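PDB 3N3Y: thymidylate synthase thyX from Helicobacter pylori, which probably catalyses the FAD- and NADPH-dependent reductive methylation of dUMP to dTMP, with methylenetetrahydrofolate as the methyl donor. Local coordinates for residues A[9-14]-A[192-197]; A[65-70]-A[199-204]; A[88-93]-A[162-167]; A[105-110]-A[136-141]. All blocks are in the same frame, centred on the assembly; numbering follows the deposited sequence.

Contact 1: residues A[9-14]-A[192-197]; sequences MEVICK and QDLAKA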
# COMPACT_ATOMS: atom_id res chain seq x y z
N MET A 9 -3.14 -15.51 -24.49
CA MET A 9 -3.89 -14.33 -24.04
C MET A 9 -3.27 -13.05 -24.63
O MET A 9 -2.06 -12.97 -24.80
CB MET A 9 -4.03 -14.27 -22.50
CG MET A 9 -2.99 -13.46 -21.75
SD MET A 9 -1.46 -14.36 -21.35
CE MET A 9 -2.03 -15.54 -20.12
N GLU A 10 -4.12 -12.07 -24.96
CA GLU A 10 -3.67 -10.84 -25.61
C GLU A 10 -3.39 -9.69 -24.63
O GLU A 10 -4.29 -9.24 -23.90
CB GLU A 10 -4.70 -10.40 -26.68
CG GLU A 10 -4.90 -11.44 -27.80
CD GLU A 10 -6.22 -11.28 -28.57
OE1 GLU A 10 -6.99 -10.33 -28.30
OE2 GLU A 10 -6.48 -12.13 -29.46
N VAL A 11 -2.15 -9.21 -24.61
CA VAL A 11 -1.76 -8.07 -23.78
C VAL A 11 -1.30 -6.87 -24.60
O VAL A 11 -0.35 -6.96 -25.37
CB VAL A 11 -0.61 -8.43 -22.84
CG1 VAL A 11 -0.28 -7.23 -21.97
CG2 VAL A 11 -0.96 -9.61 -22.00
N ILE A 12 -1.97 -5.73 -24.40
CA ILE A 12 -1.59 -4.46 -25.02
C ILE A 12 -1.10 -3.48 -23.96
O ILE A 12 -1.76 -3.29 -22.92
CB ILE A 12 -2.79 -3.76 -25.71
CG1 ILE A 12 -3.53 -4.70 -26.66
CG2 ILE A 12 -2.32 -2.52 -26.46
CD1 ILE A 12 -2.68 -5.18 -27.80
N CYS A 13 0.03 -2.84 -24.20
CA CYS A 13 0.41 -1.68 -23.39
C CYS A 13 -0.15 -0.43 -24.03
O CYS A 13 0.29 -0.03 -25.10
CB CYS A 13 1.92 -1.57 -23.24
SG CYS A 13 2.43 -0.19 -22.18
N LYS A 14 -1.14 0.19 -23.38
CA LYS A 14 -1.87 1.30 -23.96
C LYS A 14 -1.24 2.66 -23.64
O LYS A 14 -1.42 3.63 -24.36
CB LYS A 14 -3.32 1.27 -23.48
CG LYS A 14 -3.93 -0.12 -23.51
CD LYS A 14 -5.43 -0.05 -23.40
CE LYS A 14 -5.86 0.60 -22.09
NZ LYS A 14 -7.33 0.43 -21.88
N GLN A 192 3.11 -17.79 -16.06
CA GLN A 192 4.38 -17.63 -16.76
C GLN A 192 4.13 -17.03 -18.14
O GLN A 192 4.85 -16.14 -18.58
CB GLN A 192 5.15 -18.94 -16.86
CG GLN A 192 5.34 -19.67 -15.54
CD GLN A 192 6.19 -20.92 -15.71
OE1 GLN A 192 6.93 -21.05 -16.68
NE2 GLN A 192 6.10 -21.85 -14.76
N ASP A 193 3.09 -17.50 -18.81
CA ASP A 193 2.72 -16.93 -20.09
C ASP A 193 2.27 -15.47 -19.96
O ASP A 193 2.55 -14.65 -20.83
CB ASP A 193 1.62 -17.74 -20.77
CG ASP A 193 2.05 -19.18 -21.08
OD1 ASP A 193 3.26 -19.49 -20.95
OD2 ASP A 193 1.17 -19.99 -21.45
N LEU A 194 1.57 -15.14 -18.88
CA LEU A 194 1.14 -13.77 -18.67
C LEU A 194 2.35 -12.87 -18.45
O LEU A 194 2.41 -11.77 -18.98
CB LEU A 194 0.17 -13.64 -17.49
CG LEU A 194 -0.17 -12.19 -17.11
CD1 LEU A 194 -0.74 -11.41 -18.29
CD2 LEU A 194 -1.15 -12.19 -15.97
N ALA A 195 3.31 -13.36 -17.66
CA ALA A 195 4.52 -12.60 -17.42
C ALA A 195 5.21 -12.32 -18.76
O ALA A 195 5.55 -11.17 -19.07
CB ALA A 195 5.45 -13.34 -16.45
N LYS A 196 5.38 -13.35 -19.58
CA LYS A 196 6.03 -13.18 -20.87
C LYS A 196 5.23 -12.22 -21.74
O LYS A 196 5.79 -11.33 -22.37
CB LYS A 196 6.18 -14.52 -21.58
CG LYS A 196 6.67 -14.39 -23.01
CD LYS A 196 6.45 -15.67 -23.80
CE LYS A 196 7.06 -15.58 -25.19
NZ LYS A 196 8.54 -15.36 -25.13
N ALA A 197 3.92 -12.40 -21.78
CA ALA A 197 3.08 -11.53 -22.59
C ALA A 197 3.16 -10.04 -22.15
O ALA A 197 3.03 -9.14 -22.98
CB ALA A 197 1.65 -12.03 -22.60

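Contact 2: residues A[65-70]-A[199-204]; sequences YNFEIK and FDALPG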
# COMPACT_ATOMS: atom_id res chain seq x y z
N TYR A 65 2.68 1.84 -16.06
CA TYR A 65 2.22 1.20 -17.30
C TYR A 65 0.75 0.84 -17.26
O TYR A 65 0.30 0.17 -16.33
CB TYR A 65 3.02 -0.06 -17.55
CG TYR A 65 4.50 0.19 -17.60
CD1 TYR A 65 5.11 0.64 -18.78
CD2 TYR A 65 5.28 0.00 -16.48
CE1 TYR A 65 6.47 0.86 -18.83
CE2 TYR A 65 6.65 0.23 -16.52
CZ TYR A 65 7.23 0.67 -17.69
OH TYR A 65 8.58 0.90 -17.71
N ASN A 66 0.00 1.29 -18.26
CA ASN A 66 -1.39 0.90 -18.44
C ASN A 66 -1.56 -0.21 -19.49
O ASN A 66 -1.37 0.03 -20.68
CB ASN A 66 -2.23 2.10 -18.85
CG ASN A 66 -1.95 3.32 -18.00
OD1 ASN A 66 -1.16 4.18 -18.38
ND2 ASN A 66 -2.60 3.39 -16.84
N PHE A 67 -1.95 -1.39 -19.04
CA PHE A 67 -2.14 -2.53 -19.93
C PHE A 67 -3.59 -2.89 -20.15
O PHE A 67 -4.48 -2.51 -19.38
CB PHE A 67 -1.48 -3.78 -19.37
CG PHE A 67 -0.00 -3.68 -19.21
CD1 PHE A 67 0.85 -3.98 -20.26
CD2 PHE A 67 0.55 -3.34 -17.98
CE1 PHE A 67 2.21 -3.93 -20.11
CE2 PHE A 67 1.92 -3.28 -17.82
CZ PHE A 67 2.75 -3.57 -18.88
N GLU A 68 -3.82 -3.66 -21.20
CA GLU A 68 -5.09 -4.31 -21.41
C GLU A 68 -4.80 -5.80 -21.51
O GLU A 68 -3.88 -6.20 -22.21
CB GLU A 68 -5.76 -3.78 -22.67
CG GLU A 68 -7.24 -4.09 -22.78
CD GLU A 68 -7.73 -4.08 -24.23
OE1 GLU A 68 -7.34 -3.17 -25.00
OE2 GLU A 68 -8.50 -5.00 -24.61
N ILE A 69 -5.57 -6.62 -20.80
CA ILE A 69 -5.39 -8.07 -20.83
C ILE A 69 -6.69 -8.75 -21.22
O ILE A 69 -7.72 -8.56 -20.56
CB ILE A 69 -4.91 -8.62 -19.46
CG1 ILE A 69 -3.66 -7.87 -19.00
CG2 ILE A 69 -4.69 -10.14 -19.54
CD1 ILE A 69 -3.29 -8.07 -17.52
N LYS A 70 -6.64 -9.53 -22.30
CA LYS A 70 -7.83 -10.26 -22.78
C LYS A 70 -7.56 -11.76 -22.79
O LYS A 70 -6.49 -12.21 -23.17
CB LYS A 70 -8.26 -9.80 -24.18
CG LYS A 70 -8.25 -8.30 -24.38
CD LYS A 70 -9.34 -7.83 -25.36
CE LYS A 70 -9.18 -8.45 -26.75
NZ LYS A 70 -10.21 -8.00 -27.73
N PHE A 199 5.84 -8.58 -20.57
CA PHE A 199 7.15 -8.15 -21.01
C PHE A 199 7.10 -7.76 -22.48
O PHE A 199 7.56 -6.68 -22.86
CB PHE A 199 8.16 -9.27 -20.85
CG PHE A 199 9.52 -8.91 -21.35
CD1 PHE A 199 10.36 -8.11 -20.57
CD2 PHE A 199 9.97 -9.35 -22.58
CE1 PHE A 199 11.63 -7.76 -21.02
CE2 PHE A 199 11.24 -9.02 -23.04
CZ PHE A 199 12.08 -8.22 -22.26
N ASP A 200 6.54 -8.63 -23.30
CA ASP A 200 6.52 -8.38 -24.73
C ASP A 200 5.67 -7.17 -25.11
O ASP A 200 5.89 -6.58 -26.18
CB ASP A 200 6.09 -9.62 -25.52
CG ASP A 200 7.05 -10.79 -25.34
OD1 ASP A 200 8.16 -10.58 -24.80
OD2 ASP A 200 6.68 -11.92 -25.74
N ALA A 201 4.70 -6.80 -24.26
CA ALA A 201 3.85 -5.63 -24.55
C ALA A 201 4.56 -4.31 -24.25
O ALA A 201 4.13 -3.25 -24.70
CB ALA A 201 2.52 -5.71 -23.80
N LEU A 202 5.62 -4.37 -23.46
CA LEU A 202 6.34 -3.16 -23.09
C LEU A 202 6.95 -2.50 -24.33
O LEU A 202 7.31 -3.20 -25.29
CB LEU A 202 7.44 -3.47 -22.08
CG LEU A 202 7.00 -3.91 -20.68
CD1 LEU A 202 8.20 -4.40 -19.88
CD2 LEU A 202 6.28 -2.76 -19.96
N PRO A 203 7.09 -1.17 -24.31
CA PRO A 203 7.85 -0.52 -25.38
C PRO A 203 9.27 -1.07 -25.35
O PRO A 203 9.80 -1.26 -24.26
CB PRO A 203 7.88 0.96 -24.96
CG PRO A 203 6.95 1.09 -23.79
CD PRO A 203 6.85 -0.27 -23.17
N GLY A 204 9.86 -1.35 -26.52
CA GLY A 204 11.22 -1.88 -26.57
C GLY A 204 12.23 -1.04 -25.81
O GLY A 204 13.17 -1.56 -25.21

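Contact 3: residues A[88-93]-A[162-167]; sequences LSVKSS and YKTHLA. With UMP (2'-deoxyuridine 5'-monophosphate), chain G.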
# COMPACT_ATOMS: atom_id res chain seq x y z
N LEU A 88 -6.50 -2.63 -10.86
CA LEU A 88 -7.22 -3.51 -11.78
C LEU A 88 -8.63 -3.00 -11.97
O LEU A 88 -9.28 -2.60 -11.00
CB LEU A 88 -7.34 -4.91 -11.20
CG LEU A 88 -6.09 -5.67 -10.84
CD1 LEU A 88 -5.53 -5.18 -9.53
CD2 LEU A 88 -6.40 -7.15 -10.79
N SER A 89 -9.11 -3.04 -13.21
CA SER A 89 -10.55 -2.95 -13.49
C SER A 89 -10.94 -4.16 -14.33
O SER A 89 -10.49 -4.33 -15.46
CB SER A 89 -10.92 -1.64 -14.19
OG SER A 89 -10.47 -0.51 -13.47
N VAL A 90 -11.81 -4.99 -13.77
CA VAL A 90 -12.07 -6.32 -14.30
C VAL A 90 -13.51 -6.48 -14.71
O VAL A 90 -14.42 -6.13 -13.96
CB VAL A 90 -11.74 -7.39 -13.23
CG1 VAL A 90 -11.91 -8.79 -13.80
CG2 VAL A 90 -10.30 -7.20 -12.72
N LYS A 91 -13.70 -7.00 -15.92
CA LYS A 91 -15.00 -7.49 -16.40
C LYS A 91 -15.70 -8.29 -15.30
O LYS A 91 -15.18 -9.30 -14.83
CB LYS A 91 -14.80 -8.39 -17.63
CG LYS A 91 -16.08 -9.06 -18.13
CD LYS A 91 -15.87 -9.89 -19.39
CE LYS A 91 -17.10 -10.79 -19.63
NZ LYS A 91 -16.87 -11.79 -20.71
N SER A 92 -16.89 -7.85 -14.92
CA SER A 92 -17.62 -8.44 -13.81
C SER A 92 -18.59 -9.52 -14.29
O SER A 92 -19.49 -9.25 -15.08
CB SER A 92 -18.38 -7.35 -13.06
OG SER A 92 -19.20 -7.90 -12.05
N SER A 93 -18.40 -10.73 -13.80
CA SER A 93 -19.33 -11.80 -14.12
C SER A 93 -20.74 -11.51 -13.57
O SER A 93 -21.73 -11.94 -14.16
CB SER A 93 -18.82 -13.15 -13.59
OG SER A 93 -18.95 -13.22 -12.18
N TYR A 162 -13.00 -20.03 -17.11
CA TYR A 162 -13.79 -19.01 -17.78
C TYR A 162 -12.96 -17.74 -18.03
O TYR A 162 -12.24 -17.27 -17.15
CB TYR A 162 -15.00 -18.65 -16.95
CG TYR A 162 -16.07 -17.98 -17.76
CD1 TYR A 162 -16.13 -16.60 -17.88
CD2 TYR A 162 -17.02 -18.74 -18.44
CE1 TYR A 162 -17.11 -15.99 -18.65
CE2 TYR A 162 -18.01 -18.14 -19.20
CZ TYR A 162 -18.05 -16.77 -19.30
OH TYR A 162 -19.04 -16.20 -20.06
N LYS A 163 -13.06 -17.20 -19.24
CA LYS A 163 -12.27 -16.03 -19.61
C LYS A 163 -12.72 -14.71 -18.98
O LYS A 163 -13.90 -14.43 -18.85
CB LYS A 163 -12.18 -15.88 -21.13
CG LYS A 163 -11.12 -16.76 -21.76
CD LYS A 163 -11.16 -16.61 -23.25
CE LYS A 163 -10.21 -17.57 -23.93
NZ LYS A 163 -10.24 -17.32 -25.39
N THR A 164 -11.74 -13.92 -18.60
CA THR A 164 -12.00 -12.57 -18.13
C THR A 164 -11.21 -11.56 -18.97
O THR A 164 -10.38 -11.94 -19.80
CB THR A 164 -11.65 -12.45 -16.61
OG1 THR A 164 -12.14 -11.19 -16.11
CG2 THR A 164 -10.16 -12.54 -16.40
N HIS A 165 -11.46 -10.28 -18.72
CA HIS A 165 -10.87 -9.17 -19.46
C HIS A 165 -10.64 -8.05 -18.44
O HIS A 165 -11.48 -7.81 -17.57
CB HIS A 165 -11.86 -8.74 -20.55
CG HIS A 165 -11.44 -7.54 -21.35
ND1 HIS A 165 -12.36 -6.71 -21.96
CD2 HIS A 165 -10.23 -7.04 -21.66
CE1 HIS A 165 -11.73 -5.75 -22.61
NE2 HIS A 165 -10.43 -5.93 -22.44
N LEU A 166 -9.49 -7.40 -18.51
CA LEU A 166 -9.21 -6.34 -17.55
C LEU A 166 -8.26 -5.26 -18.05
O LEU A 166 -7.45 -5.48 -18.94
CB LEU A 166 -8.64 -6.93 -16.25
CG LEU A 166 -7.35 -7.73 -16.41
CD1 LEU A 166 -6.52 -7.64 -15.16
CD2 LEU A 166 -7.66 -9.18 -16.76
N ALA A 167 -8.40 -4.09 -17.45
CA ALA A 167 -7.36 -3.08 -17.49
C ALA A 167 -6.50 -3.27 -16.24
O ALA A 167 -7.00 -3.41 -15.11
CB ALA A 167 -7.97 -1.69 -17.53
N1 UMP G . -15.60 -7.48 -7.96
C2 UMP G . -15.74 -7.38 -6.59
N3 UMP G . -17.01 -7.28 -6.05
C4 UMP G . -18.12 -7.28 -6.89
C5 UMP G . -17.97 -7.37 -8.27
C6 UMP G . -16.69 -7.48 -8.79
O2 UMP G . -14.74 -7.39 -5.86
O4 UMP G . -19.24 -7.19 -6.40
C1' UMP G . -14.25 -7.62 -8.51
C2' UMP G . -13.79 -9.04 -8.21
C3' UMP G . -13.15 -9.50 -9.51
C4' UMP G . -13.84 -8.66 -10.57
O3' UMP G . -11.78 -9.17 -9.48
O4' UMP G . -14.27 -7.49 -9.92
C5' UMP G . -15.05 -9.38 -11.17
O5' UMP G . -15.76 -10.01 -10.13
P UMP G . -17.16 -10.79 -10.30
OP1 UMP G . -16.90 -11.90 -11.26
OP2 UMP G . -18.25 -9.84 -10.76
OP3 UMP G . -17.59 -11.32 -8.97
O HOH W 1 -14.43 -11.78 -14.98

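Contact 4: residues A[105-110]-A[136-141]; sequences SFLPLN and ALENLR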
# COMPACT_ATOMS: atom_id res chain seq x y z
N SER A 105 -26.00 -24.26 -27.96
CA SER A 105 -25.43 -25.32 -27.14
C SER A 105 -24.03 -25.71 -27.61
O SER A 105 -23.73 -25.63 -28.79
CB SER A 105 -26.33 -26.56 -27.16
OG SER A 105 -25.67 -27.66 -26.55
N PHE A 106 -23.18 -26.13 -26.67
CA PHE A 106 -21.84 -26.61 -27.01
C PHE A 106 -21.78 -28.14 -27.05
O PHE A 106 -20.72 -28.73 -27.28
CB PHE A 106 -20.80 -26.06 -26.02
CG PHE A 106 -20.74 -24.55 -25.98
CD1 PHE A 106 -20.03 -23.84 -26.94
CD2 PHE A 106 -21.39 -23.84 -24.98
CE1 PHE A 106 -19.98 -22.46 -26.92
CE2 PHE A 106 -21.34 -22.45 -24.95
CZ PHE A 106 -20.63 -21.77 -25.92
N LEU A 107 -22.92 -28.79 -26.80
CA LEU A 107 -23.04 -30.24 -26.92
C LEU A 107 -23.73 -30.60 -28.24
O LEU A 107 -24.63 -29.89 -28.69
CB LEU A 107 -23.83 -30.82 -25.75
CG LEU A 107 -23.29 -30.48 -24.36
CD1 LEU A 107 -24.17 -31.07 -23.25
CD2 LEU A 107 -21.85 -30.93 -24.22
N PRO A 108 -23.30 -31.70 -28.87
CA PRO A 108 -22.30 -32.61 -28.32
C PRO A 108 -20.90 -32.07 -28.52
O PRO A 108 -20.67 -31.23 -29.39
CB PRO A 108 -22.49 -33.88 -29.15
CG PRO A 108 -22.89 -33.35 -30.49
CD PRO A 108 -23.72 -32.11 -30.22
N LEU A 109 -19.97 -32.54 -27.70
CA LEU A 109 -18.57 -32.20 -27.87
C LEU A 109 -18.15 -32.69 -29.24
O LEU A 109 -18.49 -33.81 -29.64
CB LEU A 109 -17.72 -32.88 -26.80
CG LEU A 109 -18.06 -32.52 -25.35
CD1 LEU A 109 -17.02 -33.07 -24.38
CD2 LEU A 109 -18.19 -31.01 -25.19
N ASN A 110 -17.45 -31.84 -29.96
CA ASN A 110 -16.87 -32.20 -31.24
C ASN A 110 -16.02 -31.01 -31.66
O ASN A 110 -16.12 -29.94 -31.05
CB ASN A 110 -17.94 -32.54 -32.28
CG ASN A 110 -18.89 -31.38 -32.55
OD1 ASN A 110 -18.51 -30.22 -32.43
ND2 ASN A 110 -20.12 -31.70 -32.92
N ALA A 136 -18.97 -27.85 -18.05
CA ALA A 136 -19.32 -26.85 -17.04
C ALA A 136 -19.90 -25.60 -17.69
O ALA A 136 -20.85 -25.01 -17.18
CB ALA A 136 -18.11 -26.50 -16.19
N LEU A 137 -19.31 -25.21 -18.81
CA LEU A 137 -19.76 -24.04 -19.54
C LEU A 137 -21.17 -24.27 -20.07
O LEU A 137 -22.01 -23.37 -20.02
CB LEU A 137 -18.81 -23.69 -20.70
CG LEU A 137 -19.22 -22.51 -21.59
CD1 LEU A 137 -19.09 -21.19 -20.85
CD2 LEU A 137 -18.39 -22.47 -22.86
N GLU A 138 -21.41 -25.47 -20.58
CA GLU A 138 -22.74 -25.84 -21.06
C GLU A 138 -23.79 -25.79 -19.94
O GLU A 138 -24.84 -25.18 -20.11
CB GLU A 138 -22.73 -27.20 -21.78
CG GLU A 138 -24.10 -27.65 -22.31
CD GLU A 138 -24.67 -26.73 -23.40
OE1 GLU A 138 -23.91 -25.91 -23.97
OE2 GLU A 138 -25.87 -26.85 -23.71
N ASN A 139 -23.51 -26.40 -18.79
CA ASN A 139 -24.42 -26.26 -17.65
C ASN A 139 -24.69 -24.80 -17.26
O ASN A 139 -25.83 -24.44 -16.95
CB ASN A 139 -23.93 -27.06 -16.45
CG ASN A 139 -24.12 -28.55 -16.63
OD1 ASN A 139 -23.42 -29.38 -16.05
ND2 ASN A 139 -25.07 -28.90 -17.47
N LEU A 140 -23.64 -23.98 -17.30
CA LEU A 140 -23.76 -22.55 -17.01
C LEU A 140 -24.69 -21.89 -18.02
O LEU A 140 -25.55 -21.09 -17.65
CB LEU A 140 -22.38 -21.87 -17.07
CG LEU A 140 -22.28 -20.39 -16.67
CD1 LEU A 140 -22.77 -20.20 -15.25
CD2 LEU A 140 -20.85 -19.84 -16.83
N ARG A 141 -24.50 -22.22 -19.29
CA ARG A 141 -25.33 -21.68 -20.36
C ARG A 141 -26.80 -22.03 -20.13
O ARG A 141 -27.67 -21.16 -20.22
CB ARG A 141 -24.89 -22.18 -21.74
CG ARG A 141 -25.64 -21.50 -22.87
CD ARG A 141 -25.59 -22.26 -24.16
NE ARG A 141 -26.22 -23.58 -24.09
CZ ARG A 141 -27.52 -23.81 -24.28
NH1 ARG A 141 -28.35 -22.80 -24.54
NH2 ARG A 141 -27.99 -25.04 -24.21

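Contact 1: residues A[9-14]-A[192-197]
Met-9 and Val-11 press on Leu-194 and Ala-197 where an antiparallel sheet meets a helix packed against it: strand 10-16 is an outermost strand of the chain's four-stranded sheet, and helix 189-201 runs over it. The interface is modest, with 223 Å² buried in all, and its character is apolar.

The thioether contacts come first. Met-9 SD lies 3.8 Å from Leu-194 CA, so the sulfur touches the helix backbone itself. The chain is bent twice, and the second bend (chi3 -69°) turns CE onto the same residue, 3.9 Å from Leu-194 CB. The sulfur also reaches one helical turn further, to Ala-197.

Aliphatic packing forms the second group. The side chains of Val-11 and Leu-194 cross at about a right angle, with Val-11 CG2 4.1 Å from Leu-194 CD1. With CG1 anti to the backbone N (chi1 -178°), it is CG2, anti to the carbonyl carbon, that is directed to Leu-194 and Ala-197.

The polar partners lie outside the two segments. Asp-193 forms a salt bridge to Lys-189, Lys-14 NZ bonds Gln-24 of the second subunit, and the strand backbone pairs with strand 64-73 through Glu-10 to Lys-70 and Ile-12 to Glu-68. Leu-194 continues inward to within about 4 Å of the Leu-80 side chain, but it stays about 11 Å from bound dUMP, so this is structural packing. The closest approach across the interface is between Val-11 CG2 and Ala-197 CB, at 3.6 Å.

Contact 2: residues A[65-70]-A[199-204]
Leu-202 sets one methyl, CD2, against two aromatic rings of strand 64-73, and the two rings receive it differently. Towards Tyr-65 the methyl comes over a face: CD2 lies 4.0 Å from the centroid of the Tyr-65 ring and 20° off its normal, which meets the geometry of a CH-pi contact. It is shifted towards the rim, lying nearest CD1 and CE1. Towards Phe-67 the same methyl stands at the edge, near the ring plane, with Leu-202 CD2 3.8 Å from Phe-67 CZ. Ala-201 takes the next place along that edge, its CB 4.1 Å from Phe-67 CE1.

The rings belong to residues two apart on the strand, and with CG anti to the carbonyl carbon in each (chi1 -56° for Tyr-65, -62° for Phe-67) both come to the same Leu-202 methyl. The Leu-202 side chain crosses that of Tyr-65 at about a right angle. Pro-203 adds a marginal contact, its CD 4.5 Å from Tyr-65 CE1, and also lies beside Tyr-16, a dUMP-binding residue.

All of this is hydrophobic packing between the sheet and the chain as it leaves helix 189-201. Strand 64-73 lies between strands 10-16 and 163-171, with Phe-67 also touching Ile-170 on the latter; helix 172-182 closes in through Leu-175, which packs on both Tyr-65 and Leu-202.

Contact 3: residues A[88-93]-A[162-167]
Val-90 and Leu-166 face each other as a non-hydrogen-bonded pair of an antiparallel beta ladder that joins strand 87-90 to strand 163-171 and carries the dUMP phosphate site at its end. The neighbouring pair, Ser-89 with Ala-167, is hydrogen-bonded in both directions, with N-H...O angles of 167° for Ser-89 N and 149° for Ala-167 N. Beyond Val-90, Lys-91 N still donates to His-165 O at 2.9 Å.

Followed outward, the Val-90 side chain touches both the partner strand and the nucleotide. CB rests 3.6 Å from C4' of the dUMP sugar. CG1, anti to the backbone N (chi1 -176°), meets Thr-164 OG1 at 3.3 Å and also borders C4'. The other branch, CG2, packs 3.9 Å from Leu-166 CB; these two side chains lie side by side and point the same way. The backbone N of Val-90 is hydrogen-bonded to FAD O2, so one residue contacts both ligands.

A water donates to Lys-91 O at 2.6 Å and also bonds Thr-164 OG1, bridging the segments where the ladder ends. Several outward links are polar: Ser-89 OG bonds His-62 of the second subunit, and Lys-91 NZ makes a salt bridge with Glu-99. dUMP is also held by Arg-74 and Arg-94 of this chain and by Arg-82 and Arg-182 of the third subunit.

The serines take the phosphate. Ser-92 OG donates to OP2 at 2.5 Å. OP1 accepts two bonds from Ser-93, from OG at 2.6 Å and from the backbone N at 3.2 Å.

Contact 4: residues A[105-110]-A[136-141]
Glu-138 OE1 accepts the backbone N of Phe-106 at 2.8 Å, nearly straight (174° at the hydrogen) but arriving from above the carboxylate, 50° out of its plane. Arg-141 NE adds a weak bond to the same oxygen. The salt bridge proper runs between Arg-141 NH2 and Glu-138 OE2, 2.8 Å apart, with the oxygen met on its syn side, though somewhat out of the carboxylate plane, and lying in the guanidinium plane. This pairing, three residues apart on the helix, should help hold the carboxylate turned towards the loop.

Apolar groups flank the buried acid on part of its surface. Leu-137 CD2 sits over one face of the Phe-106 ring, 3.9 Å from its centroid, in a CH-pi contact, while Glu-138 OE1 is at the ring edge, 3.4 Å from Phe-106 CD2. Ring and carboxylate planes stand 80° apart. Leu-107 CD1 touches the aliphatic part of the same acid, 3.5 Å from Glu-138 CG. Ser-105 lies over a face of the Arg-141 guanidinium.

Ser-105 OG accepts Leu-107 N at 3.0 Å, which closes an ST turn at the start of the loop. The arrangement is thus an ST turn docked on helix 127-145 through a salt-bridged glutamate that receives a loop N-H.

From the N terminus, strand 10-16 opens contact 1, which closes only at helix 189-201. Strand 64-73 opens contact 2, which ends slightly later, so contacts 1 and 2 cross, and they are joined directly by strand pairing such as Ile-12 O to Glu-68 N. Contact 3 is nested inside both and extends the same sheet, linked to contact 2 through Glu-68 and His-165. Contact 4 is nested inside all three, ties a loop to helix 127-145, and reaches contact 3 where Leu-137 packs on Tyr-162. Its centre lies about 28 Å from that of contact 1.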